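Local coordinates for protein dihydrodipicolinate synthase (Bacteroides thetaiotaomicron, PDB 4XKY) that probably works as a Schiff-base-forming aldolase of the dihydrodipicolinate synthase and N-acetylneuraminate lyase family, acting on pyruvate in a tetrameric assembly, at residues Q243-V251 against E287-L298. Sequence-based numbering, arbitrary orientation.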
loop_
_atom_site.group_PDB
_atom_site.type_symbol
_atom_site.label_atom_id
_atom_site.label_comp_id
_atom_site.label_asym_id
_atom_site.label_seq_id
_atom_site.Cartn_x
_atom_site.Cartn_y
_atom_site.Cartn_z
ATOM N N GLN A 243 24.530 -2.360 -16.570
ATOM C CA GLN A 243 24.118 -2.293 -17.966
ATOM C C GLN A 243 23.111 -3.406 -18.327
ATOM O O GLN A 243 22.135 -3.167 -19.030
ATOM C CB GLN A 243 25.342 -2.365 -18.883
ATOM C CG GLN A 243 24.996 -2.000 -20.318
ATOM C CD GLN A 243 26.181 -2.093 -21.244
ATOM O OE1 GLN A 243 27.309 -2.099 -20.806
ATOM N NE2 GLN A 243 25.921 -2.194 -22.534
ATOM N N ILE A 244 23.365 -4.618 -17.849
ATOM C CA ILE A 244 22.455 -5.748 -18.063
ATOM C C ILE A 244 21.103 -5.375 -17.488
ATOM O O ILE A 244 20.070 -5.489 -18.151
ATOM C CB ILE A 244 22.989 -7.017 -17.377
ATOM C CG1 ILE A 244 24.176 -7.569 -18.150
ATOM C CG2 ILE A 244 21.911 -8.077 -17.268
ATOM C CD1 ILE A 244 25.071 -8.426 -17.297
ATOM N N SER A 245 21.129 -4.894 -16.251
ATOM C CA SER A 245 19.906 -4.485 -15.554
ATOM C C SER A 245 19.107 -3.385 -16.273
ATOM O O SER A 245 17.850 -3.407 -16.307
ATOM C CB SER A 245 20.248 -4.068 -14.112
ATOM O OG SER A 245 19.125 -3.494 -13.466
ATOM N N ALA A 246 19.829 -2.415 -16.828
ATOM C CA ALA A 246 19.214 -1.298 -17.534
ATOM C C ALA A 246 18.675 -1.670 -18.897
ATOM O O ALA A 246 17.748 -1.012 -19.372
ATOM C CB ALA A 246 20.223 -0.179 -17.711
ATOM N N THR A 247 19.291 -2.669 -19.543
ATOM C CA THR A 247 19.047 -2.953 -20.969
ATOM C C THR A 247 18.434 -4.316 -21.271
ATOM O O THR A 247 17.787 -4.455 -22.298
ATOM C CB THR A 247 20.307 -2.802 -21.857
ATOM O OG1 THR A 247 21.331 -3.753 -21.480
ATOM C CG2 THR A 247 20.836 -1.367 -21.796
ATOM N N ILE A 248 18.632 -5.324 -20.424
ATOM C CA ILE A 248 17.992 -6.622 -20.668
ATOM C C ILE A 248 16.668 -6.741 -19.944
ATOM O O ILE A 248 15.795 -7.486 -20.384
ATOM C CB ILE A 248 18.883 -7.828 -20.262
ATOM C CG1 ILE A 248 20.247 -7.783 -20.926
ATOM C CG2 ILE A 248 18.220 -9.173 -20.606
ATOM C CD1 ILE A 248 20.218 -7.894 -22.436
ATOM N N TYR A 249 16.514 -6.074 -18.802
ATOM C CA TYR A 249 15.351 -6.319 -17.986
ATOM C C TYR A 249 14.274 -5.261 -18.189
ATOM O O TYR A 249 13.241 -5.336 -17.540
ATOM C CB TYR A 249 15.721 -6.375 -16.513
ATOM C CG TYR A 249 16.769 -7.412 -16.149
ATOM C CD1 TYR A 249 16.966 -8.577 -16.923
ATOM C CD2 TYR A 249 17.552 -7.241 -15.018
ATOM C CE1 TYR A 249 17.928 -9.516 -16.566
ATOM C CE2 TYR A 249 18.510 -8.174 -14.656
ATOM C CZ TYR A 249 18.699 -9.303 -15.428
ATOM O OH TYR A 249 19.643 -10.219 -15.049
ATOM N N THR A 250 14.479 -4.294 -19.087
ATOM C CA THR A 250 13.541 -3.138 -19.182
ATOM C C THR A 250 12.767 -3.054 -20.501
ATOM O O THR A 250 12.169 -2.036 -20.789
ATOM C CB THR A 250 14.297 -1.811 -19.009
ATOM O OG1 THR A 250 15.379 -1.770 -19.956
ATOM C CG2 THR A 250 14.855 -1.683 -17.581
ATOM N N VAL A 251 12.754 -4.112 -21.299
ATOM C CA VAL A 251 12.101 -4.054 -22.603
ATOM C C VAL A 251 10.584 -4.193 -22.556
ATOM O O VAL A 251 9.879 -3.581 -23.350
ATOM C CB VAL A 251 12.669 -5.098 -23.555
ATOM C CG1 VAL A 251 11.814 -5.191 -24.809
ATOM C CG2 VAL A 251 14.096 -4.697 -23.902
ATOM N N GLU A 287 10.354 -7.155 -29.649
ATOM C CA GLU A 287 11.036 -7.098 -28.371
ATOM C C GLU A 287 12.257 -8.023 -28.414
ATOM O O GLU A 287 13.325 -7.686 -27.909
ATOM C CB GLU A 287 10.087 -7.442 -27.208
ATOM C CG GLU A 287 9.004 -6.384 -26.946
ATOM C CD GLU A 287 7.966 -6.331 -28.046
ATOM O OE1 GLU A 287 7.519 -7.400 -28.511
ATOM O OE2 GLU A 287 7.622 -5.217 -28.482
ATOM N N ARG A 288 12.107 -9.172 -29.050
ATOM C CA ARG A 288 13.204 -10.099 -29.181
ATOM C C ARG A 288 14.368 -9.421 -29.924
ATOM O O ARG A 288 15.513 -9.534 -29.502
ATOM C CB ARG A 288 12.739 -11.370 -29.883
ATOM C CG ARG A 288 13.819 -12.403 -30.049
ATOM C CD ARG A 288 13.301 -13.621 -30.774
ATOM N NE ARG A 288 14.359 -14.604 -30.987
ATOM C CZ ARG A 288 14.724 -15.533 -30.107
ATOM N NH1 ARG A 288 14.131 -15.622 -28.917
ATOM N NH2 ARG A 288 15.692 -16.389 -30.431
ATOM N N GLY A 289 14.052 -8.684 -30.988
ATOM C CA GLY A 289 15.036 -7.844 -31.692
ATOM C C GLY A 289 15.764 -6.857 -30.792
ATOM O O GLY A 289 16.969 -6.656 -30.912
ATOM N N LYS A 290 15.035 -6.237 -29.878
ATOM C CA LYS A 290 15.647 -5.299 -28.951
ATOM C C LYS A 290 16.542 -5.983 -27.956
ATOM O O LYS A 290 17.555 -5.431 -27.552
ATOM C CB LYS A 290 14.598 -4.547 -28.156
ATOM C CG LYS A 290 13.831 -3.529 -28.967
ATOM C CD LYS A 290 13.022 -2.646 -28.040
ATOM C CE LYS A 290 11.823 -2.076 -28.749
ATOM N NZ LYS A 290 12.203 -0.983 -29.684
ATOM N N ILE A 291 16.137 -7.159 -27.494
ATOM C CA ILE A 291 16.950 -7.862 -26.539
ATOM C C ILE A 291 18.243 -8.286 -27.248
ATOM O O ILE A 291 19.292 -8.157 -26.684
ATOM C CB ILE A 291 16.213 -9.077 -25.912
ATOM C CG1 ILE A 291 15.053 -8.601 -25.030
ATOM C CG2 ILE A 291 17.182 -9.929 -25.106
ATOM C CD1 ILE A 291 15.442 -8.085 -23.668
ATOM N N TRP A 292 18.168 -8.781 -28.481
ATOM C CA TRP A 292 19.379 -9.175 -29.227
ATOM C C TRP A 292 20.366 -7.988 -29.366
ATOM O O TRP A 292 21.561 -8.120 -29.082
ATOM C CB TRP A 292 18.995 -9.774 -30.591
ATOM C CG TRP A 292 20.154 -10.131 -31.497
ATOM C CD1 TRP A 292 20.369 -9.657 -32.752
ATOM C CD2 TRP A 292 21.222 -11.059 -31.228
ATOM N NE1 TRP A 292 21.511 -10.210 -33.280
ATOM C CE2 TRP A 292 22.062 -11.066 -32.362
ATOM C CE3 TRP A 292 21.566 -11.854 -30.127
ATOM C CZ2 TRP A 292 23.232 -11.860 -32.443
ATOM C CZ3 TRP A 292 22.734 -12.647 -30.201
ATOM C CH2 TRP A 292 23.545 -12.641 -31.359
ATOM N N LYS A 293 19.846 -6.830 -29.770
ATOM C CA LYS A 293 20.638 -5.586 -29.847
ATOM C C LYS A 293 21.310 -5.263 -28.526
ATOM O O LYS A 293 22.497 -4.912 -28.463
ATOM C CB LYS A 293 19.730 -4.413 -30.247
ATOM C CG LYS A 293 20.376 -3.032 -30.222
ATOM C CD LYS A 293 21.525 -2.948 -31.215
ATOM C CE LYS A 293 22.059 -1.534 -31.382
ATOM N NZ LYS A 293 22.480 -1.349 -32.796
ATOM N N ALA A 294 20.538 -5.348 -27.457
ATOM C CA ALA A 294 21.094 -5.154 -26.128
ATOM C C ALA A 294 22.241 -6.137 -25.837
ATOM O O ALA A 294 23.271 -5.741 -25.267
ATOM C CB ALA A 294 20.008 -5.299 -25.075
ATOM N N LEU A 295 22.054 -7.409 -26.202
ATOM C CA LEU A 295 23.071 -8.421 -25.939
ATOM C C LEU A 295 24.326 -8.132 -26.734
ATOM O O LEU A 295 25.413 -8.234 -26.198
ATOM C CB LEU A 295 22.597 -9.836 -26.270
ATOM C CG LEU A 295 21.709 -10.556 -25.258
ATOM C CD1 LEU A 295 21.193 -11.838 -25.903
ATOM C CD2 LEU A 295 22.472 -10.888 -23.977
ATOM N N GLN A 296 24.174 -7.732 -27.994
ATOM C CA GLN A 296 25.331 -7.402 -28.811
ATOM C C GLN A 296 26.094 -6.183 -28.282
ATOM O O GLN A 296 27.299 -6.074 -28.482
ATOM C CB GLN A 296 24.916 -7.131 -30.238
ATOM C CG GLN A 296 24.307 -8.302 -30.989
ATOM C CD GLN A 296 23.797 -7.849 -32.353
ATOM O OE1 GLN A 296 22.964 -6.944 -32.438
ATOM N NE2 GLN A 296 24.319 -8.445 -33.426
ATOM N N ASN A 297 25.386 -5.266 -27.636
ATOM C CA ASN A 297 26.006 -4.099 -27.008
ATOM C C ASN A 297 26.690 -4.371 -25.676
ATOM O O ASN A 297 27.499 -3.568 -25.237
ATOM C CB ASN A 297 24.981 -2.995 -26.797
ATOM C CG ASN A 297 24.623 -2.278 -28.077
ATOM O OD1 ASN A 297 25.248 -2.461 -29.124
ATOM N ND2 ASN A 297 23.608 -1.449 -27.998
ATOM N N LEU A 298 26.350 -5.467 -25.011
ATOM C CA LEU A 298 27.156 -5.928 -23.882
ATOM C C LEU A 298 28.444 -6.505 -24.423
ATOM O O LEU A 298 29.525 -6.192 -23.947
ATOM C CB LEU A 298 26.451 -7.028 -23.103
ATOM C CG LEU A 298 25.083 -6.695 -22.539
ATOM C CD1 LEU A 298 24.543 -7.949 -21.890
ATOM C CD2 LEU A 298 25.138 -5.542 -21.556
HETATM O O HOH W 1 22.942 -3.466 -23.544
#
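Val-251 packs against the last helix of the chain through both methyls: CG1 lies 3.7 Å from CB of Glu-287, while CG2 meets CD1 of Ile-291, one turn further on. With CG1 anti to the backbone N (chi1 170°), one methyl faces Glu-287 and the other Ile-291. CD1 of Ile-291 also sits 3.4 Å from the carbonyl O of Ile-248, and Phe-283 touches both Val-251 and Ile-291. At the other end, Leu-298 splits its methyls likewise, CD1 meeting CG1 of Ile-244 and CD2 lying 3.6 Å from CD of the extended Gln-243 side chain, which slides past it in the opposite direction. The contact lies within the three-helix C-terminal domain that follows the (beta/alpha)8 barrel of this DapA-family protein, and joins its first and last helices; the short segments 243-247 and 287-298 run nearly antiparallel (163°). Between the two ends, CD1 of Ile-248 reaches CB of Ala-294 at 3.7 Å, and the Ile-248 side chain crosses that of Leu-295 at about a right angle. Polar links gather along one margin: NE2 of Gln-243 makes a weak bond to O of Asn-297 (3.4 Å), and a water donates to both OG1 of Thr-247 and O of Ala-294.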